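Local atomic coordinates of putative hyaluronoglucosaminidase (Clostridium perfringens, PDB entry 6PWI), a protein that probably hydrolyses glycosidic bonds of N-acetylhexosamine residues, as the part of a longer family 84 glycoside hydrolase that carries the catalytic barrel. Residues 206-211 with 247-252. Residues are numbered along the deposited sequence; the frame is centred on the assembly and turned at random.
Sequences FKMNSY and TKNKFI
Tyr211 and Ile252 are joined by a backbone hydrogen bond where strands 210-213 and 250-255, the second and third of the eight-stranded (beta/alpha)8 barrel of this glycoside hydrolase, begin to run side by side. Helix 231-247 links them in a beta-alpha-beta crossover, so the pairing is parallel. Tyr211 N donates to Lys250 O (2.7 Å), and Tyr211 O accepts from Ile252 N (2.8 Å), the latter nearly straight with 169° at the hydrogen. One step earlier the backbone bond from Lys250 N to Asn209 O is weak.

That carbonyl has a second donor. The Lys250 side chain, bent at chi3 and chi4 (-62° and -71°), curls back so that NZ reaches Asn209 O at 2.9 Å, tilted from the carbonyl plane; backbone and side chain of one lysine thus share a single oxygen. The same side chain makes a cation-pi contact with Tyr325. Ahead of the strands, a water donates to both Met208 O, in the loop, and Thr247 O, at the end of helix 231-247, bridging the two segments just before they pair.

Tyr211 and Phe251 form an apolar contact, pointing the same way from neighbouring strands, their ring planes nearly perpendicular, with Tyr211 CE2 4.0 Å from Phe251 CD1. The tyrosine hydroxyl continues to Glu184 on strand 179-184, and Phe251 also meets the ring of Phe213.

Polar side chains pack here too. The Asn249 amide lies alongside residues 208-210: its OD1 touches Met208 CB (3.4 Å), while ND2 sits by the Ser210 carbonyl. On the sheet face of Ser210 and Lys250, Ile252 sends its delta methyl back across the strands, where CD1 packs 3.6 Å from Ser210 OG, the hydroxyl that donates to Asn209 OD1 from above its carbonyl plane.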
# COMPACT_ATOMS: atom_id res chain seq x y z
N PHE A 206 -7.06 -5.37 -3.46
CA PHE A 206 -7.63 -4.06 -3.14
C PHE A 206 -7.55 -3.12 -4.35
O PHE A 206 -7.60 -1.90 -4.19
CB PHE A 206 -7.10 -3.55 -1.80
CG PHE A 206 -7.28 -4.55 -0.69
CD1 PHE A 206 -8.53 -4.81 -0.16
CD2 PHE A 206 -6.19 -5.28 -0.21
CE1 PHE A 206 -8.70 -5.77 0.83
CE2 PHE A 206 -6.36 -6.24 0.77
CZ PHE A 206 -7.62 -6.48 1.29
N LYS A 207 -7.46 -3.70 -5.55
CA LYS A 207 -7.65 -2.99 -6.81
C LYS A 207 -6.47 -2.08 -7.13
O LYS A 207 -6.61 -1.13 -7.90
CB LYS A 207 -8.97 -2.21 -6.81
CG LYS A 207 -10.22 -3.03 -6.53
CD LYS A 207 -11.49 -2.26 -6.82
CE LYS A 207 -12.75 -3.09 -6.71
NZ LYS A 207 -13.07 -3.42 -5.31
N MET A 208 -5.29 -2.38 -6.55
CA MET A 208 -4.07 -1.69 -6.94
C MET A 208 -3.66 -2.14 -8.34
O MET A 208 -3.97 -3.26 -8.75
CB MET A 208 -2.94 -1.98 -5.94
CG MET A 208 -3.08 -1.20 -4.65
SD MET A 208 -1.67 -1.38 -3.54
CE MET A 208 -1.49 0.30 -2.95
N ASN A 209 -2.97 -1.26 -9.08
CA ASN A 209 -2.65 -1.55 -10.47
C ASN A 209 -1.16 -1.39 -10.76
O ASN A 209 -0.75 -1.55 -11.90
CB ASN A 209 -3.57 -0.80 -11.44
CG ASN A 209 -3.47 0.72 -11.40
OD1 ASN A 209 -2.56 1.29 -10.80
ND2 ASN A 209 -4.39 1.39 -12.07
N SER A 210 -0.35 -1.09 -9.73
CA SER A 210 1.02 -0.66 -9.97
C SER A 210 1.97 -1.20 -8.91
O SER A 210 1.79 -0.96 -7.72
CB SER A 210 1.11 0.84 -10.00
OG SER A 210 0.41 1.36 -11.11
N TYR A 211 3.00 -1.92 -9.37
CA TYR A 211 4.19 -2.14 -8.57
C TYR A 211 5.39 -1.59 -9.34
O TYR A 211 5.78 -2.16 -10.35
CB TYR A 211 4.38 -3.62 -8.22
CG TYR A 211 5.76 -4.00 -7.75
CD1 TYR A 211 6.49 -3.17 -6.91
CD2 TYR A 211 6.34 -5.20 -8.12
CE1 TYR A 211 7.76 -3.51 -6.47
CE2 TYR A 211 7.61 -5.56 -7.69
CZ TYR A 211 8.32 -4.71 -6.86
OH TYR A 211 9.57 -5.06 -6.43
N THR A 247 -2.62 -10.79 -11.03
CA THR A 247 -3.22 -10.00 -9.96
C THR A 247 -3.64 -8.63 -10.48
O THR A 247 -4.44 -7.94 -9.84
CB THR A 247 -2.23 -9.79 -8.81
OG1 THR A 247 -1.11 -9.06 -9.34
CG2 THR A 247 -1.80 -11.08 -8.14
N LYS A 248 -3.05 -8.24 -11.63
CA LYS A 248 -3.29 -6.99 -12.34
C LYS A 248 -2.68 -5.81 -11.58
O LYS A 248 -2.87 -4.66 -11.95
CB LYS A 248 -4.75 -6.81 -12.79
CG LYS A 248 -5.02 -7.33 -14.19
CD LYS A 248 -6.45 -7.14 -14.66
CE LYS A 248 -6.77 -7.96 -15.89
NZ LYS A 248 -5.82 -7.69 -17.00
N ASN A 249 -1.93 -6.14 -10.53
CA ASN A 249 -1.01 -5.23 -9.88
C ASN A 249 0.29 -5.27 -10.68
O ASN A 249 1.24 -5.95 -10.30
CB ASN A 249 -0.86 -5.64 -8.41
CG ASN A 249 -0.23 -4.61 -7.49
OD1 ASN A 249 -0.65 -4.48 -6.35
ND2 ASN A 249 0.79 -3.90 -7.95
N LYS A 250 0.33 -4.57 -11.82
CA LYS A 250 1.33 -4.79 -12.85
C LYS A 250 2.73 -4.51 -12.32
O LYS A 250 2.93 -3.59 -11.52
CB LYS A 250 1.17 -3.85 -14.05
CG LYS A 250 -0.21 -3.78 -14.69
CD LYS A 250 -0.28 -2.78 -15.85
CE LYS A 250 0.00 -1.33 -15.47
NZ LYS A 250 -1.08 -0.72 -14.66
N PHE A 251 3.70 -5.28 -12.83
CA PHE A 251 5.12 -5.03 -12.65
C PHE A 251 5.55 -3.93 -13.61
O PHE A 251 5.53 -4.12 -14.83
CB PHE A 251 5.88 -6.32 -12.94
CG PHE A 251 7.36 -6.30 -12.64
CD1 PHE A 251 7.85 -6.85 -11.46
CD2 PHE A 251 8.26 -5.74 -13.53
CE1 PHE A 251 9.21 -6.85 -11.18
CE2 PHE A 251 9.62 -5.74 -13.25
CZ PHE A 251 10.09 -6.30 -12.08
N ILE A 252 5.95 -2.77 -13.06
CA ILE A 252 6.45 -1.66 -13.86
C ILE A 252 7.97 -1.56 -13.69
O ILE A 252 8.47 -1.33 -12.59
CB ILE A 252 5.73 -0.36 -13.49
CG1 ILE A 252 4.22 -0.46 -13.74
CG2 ILE A 252 6.36 0.82 -14.22
CD1 ILE A 252 3.39 0.40 -12.83
O HOH W 1 -5.69 -5.42 -9.17